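GDP-L-fucose synthase (Campylobacter jejuni subsp. jejuni serotype O:2, PDB 7M13) binds NADPH and serves capsular polysaccharide biosynthesis as a GDP-D-glycero-L-gluco-heptose synthase, probably reducing a GDP-bound keto sugar. Local coordinates at residues V25-K30 against H246-A251; V94-F99 against E152-Q157; Y113-N118 against H276-T281; A187-F192 against K340-W345. One frame throughout, in Å; residues are numbered along the deposited sequence.

Contact 1 of 4, residues V25-K30 against H246-A251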
# COMPACT_ATOMS: atom_id res chain seq x y z
N VAL B 25 -5.33 -24.68 13.00
CA VAL B 25 -4.85 -25.40 14.21
C VAL B 25 -5.43 -26.81 14.17
O VAL B 25 -4.66 -27.76 14.30
CB VAL B 25 -5.19 -24.69 15.53
CG1 VAL B 25 -4.85 -25.60 16.71
CG2 VAL B 25 -4.49 -23.36 15.71
N GLU B 26 -6.74 -26.95 13.99
CA GLU B 26 -7.38 -28.30 14.05
C GLU B 26 -6.89 -29.21 12.91
O GLU B 26 -6.64 -30.41 13.14
CB GLU B 26 -8.90 -28.17 14.02
CG GLU B 26 -9.44 -27.59 15.31
CD GLU B 26 -10.94 -27.33 15.28
OE1 GLU B 26 -11.54 -27.38 14.17
OE2 GLU B 26 -11.49 -27.04 16.37
N ASN B 27 -6.81 -28.71 11.69
CA ASN B 27 -6.40 -29.49 10.51
C ASN B 27 -4.91 -29.88 10.61
O ASN B 27 -4.56 -31.01 10.27
CB ASN B 27 -6.70 -28.73 9.22
CG ASN B 27 -8.13 -28.97 8.80
OD1 ASN B 27 -8.39 -30.03 8.23
ND2 ASN B 27 -9.04 -28.09 9.18
N LEU B 28 -4.04 -28.99 11.10
CA LEU B 28 -2.61 -29.34 11.31
C LEU B 28 -2.51 -30.46 12.37
O LEU B 28 -1.82 -31.41 12.06
CB LEU B 28 -1.86 -28.08 11.72
CG LEU B 28 -1.61 -27.11 10.57
CD1 LEU B 28 -1.21 -25.77 11.12
CD2 LEU B 28 -0.54 -27.65 9.63
N GLN B 29 -3.18 -30.31 13.51
CA GLN B 29 -3.12 -31.33 14.59
C GLN B 29 -3.59 -32.67 14.00
O GLN B 29 -2.95 -33.73 14.25
CB GLN B 29 -3.89 -30.84 15.80
CG GLN B 29 -3.13 -29.78 16.57
CD GLN B 29 -3.92 -29.11 17.67
OE1 GLN B 29 -5.15 -29.09 17.66
NE2 GLN B 29 -3.21 -28.49 18.58
N LYS B 30 -4.65 -32.66 13.21
CA LYS B 30 -5.25 -33.92 12.70
C LYS B 30 -4.26 -34.65 11.78
O LYS B 30 -4.38 -35.89 11.59
CB LYS B 30 -6.58 -33.65 11.99
CG LYS B 30 -7.25 -34.90 11.44
CD LYS B 30 -8.36 -34.66 10.43
CE LYS B 30 -9.18 -35.91 10.18
NZ LYS B 30 -10.61 -35.56 9.98
N HIS B 246 -15.33 -22.92 2.72
CA HIS B 246 -15.35 -23.49 4.08
C HIS B 246 -13.93 -23.45 4.63
O HIS B 246 -12.99 -23.79 3.90
CB HIS B 246 -15.93 -24.90 4.01
CG HIS B 246 -16.20 -25.51 5.34
ND1 HIS B 246 -15.21 -26.07 6.11
CD2 HIS B 246 -17.36 -25.62 6.05
CE1 HIS B 246 -15.75 -26.53 7.23
NE2 HIS B 246 -17.08 -26.28 7.21
N SER B 247 -13.81 -23.18 5.92
CA SER B 247 -12.48 -23.04 6.55
C SER B 247 -11.68 -24.35 6.51
O SER B 247 -10.44 -24.25 6.56
CB SER B 247 -12.61 -22.48 7.90
OG SER B 247 -13.41 -23.33 8.70
N ASP B 248 -12.29 -25.53 6.39
CA ASP B 248 -11.50 -26.77 6.19
C ASP B 248 -10.85 -26.77 4.80
O ASP B 248 -9.74 -27.29 4.66
CB ASP B 248 -12.33 -28.04 6.39
CG ASP B 248 -12.62 -28.38 7.84
OD1 ASP B 248 -11.97 -27.79 8.74
OD2 ASP B 248 -13.50 -29.24 8.05
N ASP B 249 -11.56 -26.26 3.78
CA ASP B 249 -11.00 -26.10 2.42
C ASP B 249 -9.91 -25.02 2.46
O ASP B 249 -8.87 -25.24 1.82
CB ASP B 249 -12.09 -25.82 1.39
CG ASP B 249 -12.65 -27.07 0.70
OD1 ASP B 249 -11.93 -28.10 0.62
OD2 ASP B 249 -13.79 -26.98 0.20
N LEU B 250 -10.11 -23.92 3.19
CA LEU B 250 -9.05 -22.90 3.35
C LEU B 250 -7.82 -23.55 4.02
O LEU B 250 -6.70 -23.41 3.52
CB LEU B 250 -9.56 -21.71 4.16
CG LEU B 250 -8.51 -20.64 4.37
CD1 LEU B 250 -9.15 -19.28 4.54
CD2 LEU B 250 -7.61 -20.97 5.56
N ALA B 251 -8.03 -24.32 5.09
CA ALA B 251 -6.89 -24.96 5.77
C ALA B 251 -6.21 -25.93 4.80
O ALA B 251 -4.97 -25.94 4.69
CB ALA B 251 -7.36 -25.65 7.02
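The two helical segments come nearest where Asn27 passes Ala251, with their CA atoms 6.6 Å apart, and the side chain of Asn27 spans that gap. Its amide nitrogen does the polar work: Asn27 ND2 donates to Asp248 OD1 at 3.0 Å, with an N-H...O angle of 156°. The oxygen lies practically in the amide plane of Asn27. On the acceptor side the geometry differs, because the donor reaches OD1 from above the carboxylate plane, about 49° out of it, and amide and carboxylate stand steeply to one another. ND2 has a second acceptor, Ala23 O, one turn back on its own helix, so two bonds fix the rotation of the amide. The methyl of Ala251 packs against the asparagine stem and amide: Ala251 CB lies 3.7 Å from Asn27 ND2 and 3.8 Å from Asn27 CB. Asp248 is itself held at the start of its helix. His246 is the N-cap, and its ring nitrogen ND1 accepts from Asp248 N at 3.0 Å, while Met341 packs on both side chains. Ala251 also touches Leu24, and Ser247 touches Ala23, so the first turns of helix 247-260 pack against helix 19-30, whose first residues, Thr19 and Ala20, bind NADP and belong to the glycine-rich motif of the Rossmann fold. The chemistry implies a neutral amide presenting an N-H to a carboxylate in the first turn of a helix, where the helix end and the bond from Asn27 would both tend to favour the negative charge.

Contact 2 of 4, residues V94-F99 against E152-Q157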
# COMPACT_ATOMS: atom_id res chain seq x y z
N VAL B 94 4.88 -8.97 10.76
CA VAL B 94 5.03 -10.45 10.68
C VAL B 94 5.88 -10.79 9.45
O VAL B 94 6.79 -11.61 9.56
CB VAL B 94 3.65 -11.11 10.65
CG1 VAL B 94 3.74 -12.59 10.32
CG2 VAL B 94 2.95 -10.88 11.98
N ILE B 95 5.67 -10.14 8.32
CA ILE B 95 6.40 -10.52 7.09
C ILE B 95 7.88 -10.15 7.27
O ILE B 95 8.77 -10.97 7.00
CB ILE B 95 5.78 -9.88 5.84
CG1 ILE B 95 4.40 -10.47 5.58
CG2 ILE B 95 6.71 -10.08 4.66
CD1 ILE B 95 3.58 -9.66 4.58
N HIS B 96 8.19 -8.93 7.71
CA HIS B 96 9.60 -8.51 7.82
C HIS B 96 10.31 -9.35 8.89
O HIS B 96 11.46 -9.74 8.65
CB HIS B 96 9.71 -7.01 8.12
CG HIS B 96 11.12 -6.57 8.18
ND1 HIS B 96 11.85 -6.49 7.04
CD2 HIS B 96 11.93 -6.21 9.21
CE1 HIS B 96 13.08 -6.09 7.35
NE2 HIS B 96 13.15 -5.90 8.66
N ASN B 97 9.69 -9.56 10.05
CA ASN B 97 10.35 -10.33 11.14
C ASN B 97 10.44 -11.81 10.78
O ASN B 97 11.41 -12.44 11.18
CB ASN B 97 9.76 -10.03 12.51
CG ASN B 97 10.18 -8.64 12.93
OD1 ASN B 97 11.36 -8.44 13.26
ND2 ASN B 97 9.31 -7.66 12.74
N SER B 98 9.60 -12.31 9.87
CA SER B 98 9.75 -13.68 9.33
C SER B 98 11.03 -13.73 8.49
O SER B 98 11.83 -14.63 8.68
CB SER B 98 8.55 -14.09 8.51
OG SER B 98 7.41 -14.27 9.31
N PHE B 99 11.21 -12.77 7.60
CA PHE B 99 12.43 -12.65 6.78
C PHE B 99 13.65 -12.55 7.71
O PHE B 99 14.67 -13.25 7.45
CB PHE B 99 12.33 -11.45 5.83
CG PHE B 99 13.67 -10.95 5.37
CD1 PHE B 99 14.43 -11.66 4.47
CD2 PHE B 99 14.16 -9.76 5.90
CE1 PHE B 99 15.67 -11.20 4.07
CE2 PHE B 99 15.38 -9.28 5.48
CZ PHE B 99 16.13 -10.00 4.58
N GLU B 152 5.44 -10.66 -2.42
CA GLU B 152 6.09 -10.87 -3.72
C GLU B 152 7.43 -10.14 -3.72
O GLU B 152 8.43 -10.65 -4.31
CB GLU B 152 5.18 -10.34 -4.82
CG GLU B 152 5.77 -10.45 -6.20
CD GLU B 152 4.81 -9.86 -7.20
OE1 GLU B 152 4.74 -8.59 -7.31
OE2 GLU B 152 4.09 -10.68 -7.85
N SER B 153 7.47 -8.92 -3.17
CA SER B 153 8.72 -8.11 -3.25
C SER B 153 9.84 -8.76 -2.42
O SER B 153 11.00 -8.75 -2.84
CB SER B 153 8.45 -6.71 -2.78
OG SER B 153 7.46 -6.09 -3.60
N TYR B 154 9.52 -9.34 -1.27
CA TYR B 154 10.50 -10.12 -0.46
C TYR B 154 10.96 -11.33 -1.27
O TYR B 154 12.18 -11.66 -1.32
CB TYR B 154 9.92 -10.49 0.91
CG TYR B 154 10.16 -9.41 1.93
CD1 TYR B 154 9.36 -8.29 1.99
CD2 TYR B 154 11.31 -9.41 2.71
CE1 TYR B 154 9.62 -7.28 2.89
CE2 TYR B 154 11.58 -8.40 3.61
CZ TYR B 154 10.74 -7.30 3.69
OH TYR B 154 11.00 -6.24 4.53
N ASN B 155 10.04 -11.98 -1.96
CA ASN B 155 10.40 -13.19 -2.74
C ASN B 155 11.42 -12.79 -3.82
O ASN B 155 12.39 -13.52 -4.09
CB ASN B 155 9.15 -13.80 -3.36
CG ASN B 155 8.18 -14.37 -2.33
OD1 ASN B 155 8.51 -14.54 -1.14
ND2 ASN B 155 6.98 -14.65 -2.78
N ILE B 156 11.19 -11.65 -4.47
CA ILE B 156 12.06 -11.22 -5.58
C ILE B 156 13.40 -10.73 -5.03
O ILE B 156 14.46 -11.12 -5.56
CB ILE B 156 11.36 -10.16 -6.43
CG1 ILE B 156 10.15 -10.75 -7.15
CG2 ILE B 156 12.34 -9.52 -7.41
CD1 ILE B 156 9.26 -9.74 -7.81
N GLN B 157 13.39 -9.82 -4.07
CA GLN B 157 14.65 -9.20 -3.62
C GLN B 157 15.47 -10.20 -2.81
O GLN B 157 16.72 -10.22 -2.98
CB GLN B 157 14.41 -7.93 -2.80
CG GLN B 157 15.71 -7.38 -2.23
CD GLN B 157 15.59 -6.05 -1.52
OE1 GLN B 157 14.50 -5.47 -1.42
NE2 GLN B 157 16.70 -5.58 -0.96
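Tyr154 carries the 152-157 side of this contact alone, reaching across to Ile95, His96 and Phe99; the axes of segments 94-99 and 152-157 approach to 11.4 Å and cross at -23°. Ahead of it in the chain, Glu152 packs on Tyr138 of the second subunit. Then comes Tyr154, its ring extended between the two helices. Ile95 CG2 lies over one face of that ring, 4.2 Å from Tyr154 CD1. Phe99 meets the ring elsewhere: its CD2 comes to the tyrosine edge, 3.7 Å from Tyr154 CE2, and its CB and CG lie against the same side of the tyrosine. The two ring planes are 57° apart, an oblique meeting rather than a stack. At the end of the ring, Tyr154 OH is 2.7 Å from His96 ND1, a short hydrogen bond in which either group could donate. The hydroxyl sits close to the imidazole plane, at the ring edge. A chi1 of -178° carries the imidazole of His96 out to the hydroxyl, and chi2 of 72° turns ND1 to it. Both His96, by a ring stack, and Tyr154, by packing, meet Tyr85 of the second subunit, and further on Gln157 reaches Asp82 of that subunit. Helices 80-100 and 138-158 thus meet the second subunit, consistent with the four-helix bundle of extended short-chain dehydrogenases. Chemically, the tyrosine ring is packed apolar along its length and tied at its hydroxyl, and the same imidazole serves that bond and the stack across the interface, which couples this helix pair to the partner subunit.

Contact 3 of 4, residues Y113-N118 against H276-T281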
# COMPACT_ATOMS: atom_id res chain seq x y z
N TYR B 113 -11.64 -7.75 -1.78
CA TYR B 113 -11.72 -6.27 -1.75
C TYR B 113 -10.42 -5.68 -2.30
O TYR B 113 -10.41 -4.45 -2.55
CB TYR B 113 -11.99 -5.74 -0.35
CG TYR B 113 -13.41 -5.92 0.14
CD1 TYR B 113 -14.49 -5.44 -0.58
CD2 TYR B 113 -13.65 -6.53 1.35
CE1 TYR B 113 -15.79 -5.57 -0.11
CE2 TYR B 113 -14.94 -6.67 1.83
CZ TYR B 113 -16.01 -6.21 1.09
OH TYR B 113 -17.27 -6.34 1.58
N MET B 114 -9.45 -6.53 -2.63
CA MET B 114 -8.16 -6.06 -3.22
C MET B 114 -8.32 -5.91 -4.75
O MET B 114 -7.35 -5.47 -5.40
CB MET B 114 -7.03 -7.05 -2.92
CG MET B 114 -6.79 -8.05 -4.04
SD MET B 114 -5.53 -9.28 -3.61
CE MET B 114 -5.75 -9.37 -1.83
N TYR B 115 -9.49 -6.28 -5.28
CA TYR B 115 -9.79 -6.20 -6.72
C TYR B 115 -10.70 -5.02 -7.01
O TYR B 115 -11.54 -4.65 -6.20
CB TYR B 115 -10.38 -7.51 -7.22
CG TYR B 115 -9.40 -8.64 -7.29
CD1 TYR B 115 -8.27 -8.61 -8.09
CD2 TYR B 115 -9.62 -9.79 -6.54
CE1 TYR B 115 -7.39 -9.69 -8.16
CE2 TYR B 115 -8.76 -10.87 -6.61
CZ TYR B 115 -7.64 -10.81 -7.40
OH TYR B 115 -6.79 -11.87 -7.46
N PRO B 116 -10.61 -4.47 -8.24
CA PRO B 116 -11.47 -3.36 -8.65
C PRO B 116 -12.95 -3.70 -8.48
O PRO B 116 -13.34 -4.81 -8.81
CB PRO B 116 -11.14 -3.13 -10.12
CG PRO B 116 -9.72 -3.67 -10.28
CD PRO B 116 -9.68 -4.85 -9.32
N GLU B 117 -13.75 -2.74 -8.01
CA GLU B 117 -15.21 -2.94 -7.79
C GLU B 117 -15.84 -3.44 -9.11
O GLU B 117 -16.66 -4.35 -9.05
CB GLU B 117 -15.80 -1.60 -7.36
CG GLU B 117 -17.30 -1.63 -7.16
CD GLU B 117 -17.83 -0.39 -6.46
OE1 GLU B 117 -17.23 0.68 -6.63
OE2 GLU B 117 -18.85 -0.52 -5.78
N ASN B 118 -15.43 -2.88 -10.22
CA ASN B 118 -16.13 -3.14 -11.51
C ASN B 118 -15.33 -4.12 -12.37
O ASN B 118 -15.67 -4.28 -13.56
CB ASN B 118 -16.41 -1.83 -12.24
CG ASN B 118 -17.46 -0.99 -11.54
OD1 ASN B 118 -18.45 -1.51 -11.03
ND2 ASN B 118 -17.22 0.31 -11.47
N HIS B 276 0.14 -13.59 -6.44
CA HIS B 276 -0.90 -14.05 -5.51
C HIS B 276 -1.76 -15.10 -6.20
O HIS B 276 -1.72 -15.22 -7.46
CB HIS B 276 -1.75 -12.88 -5.01
CG HIS B 276 -2.39 -12.06 -6.05
ND1 HIS B 276 -1.69 -11.16 -6.80
CD2 HIS B 276 -3.67 -12.04 -6.48
CE1 HIS B 276 -2.53 -10.58 -7.66
NE2 HIS B 276 -3.75 -11.11 -7.48
N ILE B 277 -2.50 -15.88 -5.41
CA ILE B 277 -3.33 -16.99 -5.97
C ILE B 277 -4.72 -16.87 -5.39
O ILE B 277 -4.89 -16.93 -4.17
CB ILE B 277 -2.74 -18.35 -5.58
CG1 ILE B 277 -1.23 -18.45 -5.73
CG2 ILE B 277 -3.47 -19.45 -6.33
CD1 ILE B 277 -0.65 -19.68 -5.09
N ASN B 278 -5.72 -16.86 -6.25
CA ASN B 278 -7.11 -16.90 -5.78
C ASN B 278 -7.44 -18.31 -5.28
O ASN B 278 -7.01 -19.29 -5.88
CB ASN B 278 -8.09 -16.57 -6.89
CG ASN B 278 -7.97 -15.16 -7.38
OD1 ASN B 278 -7.51 -14.26 -6.65
ND2 ASN B 278 -8.43 -14.95 -8.62
N ILE B 279 -8.20 -18.39 -4.20
CA ILE B 279 -8.70 -19.70 -3.70
C ILE B 279 -10.22 -19.57 -3.57
O ILE B 279 -10.75 -18.46 -3.48
CB ILE B 279 -8.00 -20.13 -2.40
CG1 ILE B 279 -8.23 -19.18 -1.23
CG2 ILE B 279 -6.52 -20.36 -2.65
CD1 ILE B 279 -7.71 -19.68 0.10
N GLY B 280 -10.89 -20.70 -3.61
CA GLY B 280 -12.36 -20.68 -3.66
C GLY B 280 -12.86 -21.98 -4.26
O GLY B 280 -12.08 -22.87 -4.51
N THR B 281 -14.16 -22.04 -4.48
CA THR B 281 -14.80 -23.25 -5.05
C THR B 281 -15.12 -23.04 -6.53
O THR B 281 -15.45 -24.04 -7.16
CB THR B 281 -16.08 -23.59 -4.27
OG1 THR B 281 -17.02 -22.55 -4.49
CG2 THR B 281 -15.84 -23.78 -2.79
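Tyr115 points its ring across at His276 and Asn278, and following the side chain outward shows how the two segments are joined. From CB the torsion chi1 of -71° places CG beside the backbone N and sends the ring toward the 276-281 segment. The ring is backed on one face by its neighbour Met114, whose CG stands 4.1 Å above the ring plane, over its centre. Along the two sides of the ring the partners begin to appear: Tyr115 CE1 comes within 4.0 Å of His276 NE2, while Tyr115 CE2 is 3.6 Å from Asn278 OD1. Beyond CZ, the hydroxyl meets both. Tyr115 OH donates to Asn278 OD1 at 2.6 Å, a short bond that lies in the carbonyl plane and uses a lone pair, with a C=O...O angle of 125°. The ring and the amide are almost perpendicular. In return the hydroxyl receives a weak bond from His276 NE2 at 3.1 Å, bent to 121°; NE2 also makes a weak bond to Glu125 O. Met114 SD adds an oblique sulfur-aromatic contact, 4.8 Å from the centroid of the His276 ring. Asn278 ND2 donates to Asp320 O, which helps set the turn of the amide and so of OD1. All four touching side chains are buried. The loop 113-118 leaves strand 105-111 and stands before helix 138-158, where Met114 packs on Lys144, a residue that binds NADP, and on Ile145. On the other segment, strand 277-278 is paired in parallel with strand 162-171, whose Val166 touches Met114, His276 and Asn278.

Contact 4 of 4, residues A187-F192 against K340-W345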
# COMPACT_ATOMS: atom_id res chain seq x y z
N ALA B 187 -24.16 -15.90 9.84
CA ALA B 187 -25.28 -15.06 10.32
C ALA B 187 -26.59 -15.55 9.72
O ALA B 187 -27.60 -15.60 10.45
CB ALA B 187 -25.08 -13.61 9.97
N LEU B 188 -26.59 -15.89 8.43
CA LEU B 188 -27.78 -16.46 7.75
C LEU B 188 -28.20 -17.74 8.49
O LEU B 188 -29.41 -17.87 8.80
CB LEU B 188 -27.44 -16.73 6.28
CG LEU B 188 -28.63 -17.03 5.37
CD1 LEU B 188 -29.69 -15.95 5.46
CD2 LEU B 188 -28.15 -17.18 3.94
N LEU B 189 -27.27 -18.65 8.77
CA LEU B 189 -27.58 -19.90 9.50
C LEU B 189 -28.24 -19.51 10.82
O LEU B 189 -29.30 -20.11 11.15
CB LEU B 189 -26.30 -20.72 9.73
CG LEU B 189 -26.51 -22.05 10.45
CD1 LEU B 189 -27.47 -22.94 9.66
CD2 LEU B 189 -25.19 -22.76 10.67
N ARG B 190 -27.69 -18.51 11.52
CA ARG B 190 -28.21 -18.12 12.86
C ARG B 190 -29.60 -17.50 12.71
O ARG B 190 -30.44 -17.76 13.59
CB ARG B 190 -27.28 -17.16 13.60
CG ARG B 190 -27.65 -17.04 15.08
CD ARG B 190 -26.57 -16.38 15.92
NE ARG B 190 -27.02 -16.11 17.28
CZ ARG B 190 -26.33 -15.41 18.17
NH1 ARG B 190 -26.82 -15.22 19.38
NH2 ARG B 190 -25.15 -14.91 17.86
N LYS B 191 -29.83 -16.71 11.66
CA LYS B 191 -31.14 -16.04 11.43
C LYS B 191 -32.23 -17.11 11.28
O LYS B 191 -33.31 -16.95 11.90
CB LYS B 191 -31.10 -15.17 10.17
CG LYS B 191 -30.46 -13.79 10.35
CD LYS B 191 -30.69 -12.85 9.17
CE LYS B 191 -32.15 -12.68 8.80
NZ LYS B 191 -32.39 -11.52 7.91
N PHE B 192 -31.99 -18.15 10.49
CA PHE B 192 -33.01 -19.22 10.27
C PHE B 192 -33.17 -20.05 11.55
O PHE B 192 -34.30 -20.47 11.80
CB PHE B 192 -32.66 -20.08 9.06
CG PHE B 192 -33.17 -19.48 7.78
CD1 PHE B 192 -34.48 -19.69 7.37
CD2 PHE B 192 -32.36 -18.66 7.00
CE1 PHE B 192 -34.96 -19.11 6.21
CE2 PHE B 192 -32.84 -18.10 5.83
CZ PHE B 192 -34.14 -18.31 5.44
N LYS B 340 -24.28 -27.76 6.49
CA LYS B 340 -24.67 -28.87 7.40
C LYS B 340 -23.61 -29.03 8.49
O LYS B 340 -24.00 -29.03 9.68
CB LYS B 340 -24.87 -30.17 6.62
CG LYS B 340 -26.23 -30.35 5.97
CD LYS B 340 -26.47 -31.79 5.55
CE LYS B 340 -27.88 -32.05 5.09
NZ LYS B 340 -27.90 -32.78 3.80
N MET B 341 -22.32 -29.14 8.12
CA MET B 341 -21.21 -29.31 9.10
C MET B 341 -21.29 -28.15 10.10
O MET B 341 -21.12 -28.40 11.32
CB MET B 341 -19.84 -29.31 8.43
CG MET B 341 -19.64 -30.39 7.38
SD MET B 341 -18.13 -30.08 6.39
CE MET B 341 -16.90 -30.47 7.62
N MET B 342 -21.48 -26.92 9.62
CA MET B 342 -21.48 -25.69 10.44
C MET B 342 -22.69 -25.71 11.40
O MET B 342 -22.51 -25.37 12.59
CB MET B 342 -21.50 -24.44 9.55
CG MET B 342 -21.39 -23.15 10.34
SD MET B 342 -21.17 -21.64 9.32
CE MET B 342 -22.57 -21.76 8.21
N TYR B 343 -23.86 -26.14 10.92
CA TYR B 343 -25.10 -26.17 11.74
C TYR B 343 -24.96 -27.22 12.86
O TYR B 343 -25.33 -26.93 14.01
CB TYR B 343 -26.36 -26.43 10.91
CG TYR B 343 -27.65 -26.17 11.66
CD1 TYR B 343 -27.81 -25.03 12.44
CD2 TYR B 343 -28.71 -27.06 11.59
CE1 TYR B 343 -28.98 -24.78 13.13
CE2 TYR B 343 -29.89 -26.83 12.29
CZ TYR B 343 -30.03 -25.69 13.06
OH TYR B 343 -31.18 -25.43 13.74
N GLU B 344 -24.42 -28.39 12.54
CA GLU B 344 -24.19 -29.46 13.55
C GLU B 344 -23.34 -28.88 14.69
O GLU B 344 -23.73 -29.05 15.86
CB GLU B 344 -23.56 -30.70 12.92
CG GLU B 344 -24.50 -31.41 11.95
CD GLU B 344 -25.80 -31.91 12.57
OE1 GLU B 344 -26.83 -31.22 12.42
OE2 GLU B 344 -25.77 -32.98 13.20
N TRP B 345 -22.24 -28.18 14.38
CA TRP B 345 -21.38 -27.58 15.42
C TRP B 345 -22.17 -26.50 16.16
O TRP B 345 -22.04 -26.40 17.40
CB TRP B 345 -20.06 -27.01 14.88
CG TRP B 345 -19.16 -26.59 16.01
CD1 TRP B 345 -18.52 -27.42 16.89
CD2 TRP B 345 -18.87 -25.24 16.44
NE1 TRP B 345 -17.83 -26.69 17.81
CE2 TRP B 345 -18.02 -25.35 17.56
CE3 TRP B 345 -19.22 -23.97 15.98
CZ2 TRP B 345 -17.52 -24.23 18.23
CZ3 TRP B 345 -18.73 -22.86 16.64
CH2 TRP B 345 -17.89 -22.99 17.75
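Leu189 reaches segment 340-345 because its CG is anti to the backbone N (chi1 -179°), while Met342 folds its methyl back to it through a bend at chi3 (54°). Tyr343, also extended from its backbone N, brings its ring to the other branch of the leucine. The fork of Leu189 then divides its work between the two residues. Leu189 CD2 rests on the backbone of the facing helix, 3.6 Å from Tyr343 CA, and meets the methyl of Met342, with CE 3.7 Å away. The same Leu189 CD2 lies 3.8 Å from Met342 CG, so the methionine chain curls around it. The other branch, Leu189 CD1, is 3.5 Å from Tyr343 CD1, approaching the ring obliquely, and the two side chains pass at an angle. The CA atoms of Leu189 and Tyr343 are only 7.1 Å apart, a close approach between helices. The interaction is apolar and tight, and no polar pair joins the two segments; the tyrosine OH bonds to His193 ND1 and Lys196 NZ. That ties the far end of the ring to the helix that also supplies Leu189. Helix 184-199 carries Lys191, a predicted substrate-binding residue, and packs against helix 287-298, where Leu189 touches Val298, and against strand 231-235. This topology is consistent with the smaller, substrate-binding part of extended short-chain dehydrogenases, here with its two-stranded parallel sheet of 231-235 and 303-307; helix 335-347 lies against it and also reaches His246 and Asp248, beside the Rossmann part.

How the contacts relate
Contact 1 joins helices 19-30 and 247-260, contact 2 helices 80-100 and 138-158, and contact 3 the loop after strand 105-111 to strand 277-278, all around the central, mainly parallel sheet of the Rossmann fold; contact 4 joins helices 184-199 and 335-347. Along the chain, contacts 1 and 3, 1 and 4, 2 and 3, and 3 and 4 all cross, while contact 2 closes before contact 4 opens. Contacts 2 and 4 sit on opposite sides of the chain's centre, their centres about 38 Å apart. Through Met341, helix 335-347 joins contact 4 to contact 1. Contact 2 faces the partner subunit, and the side chain of Met114 in contact 3 is about 8 Å from the bound NADP.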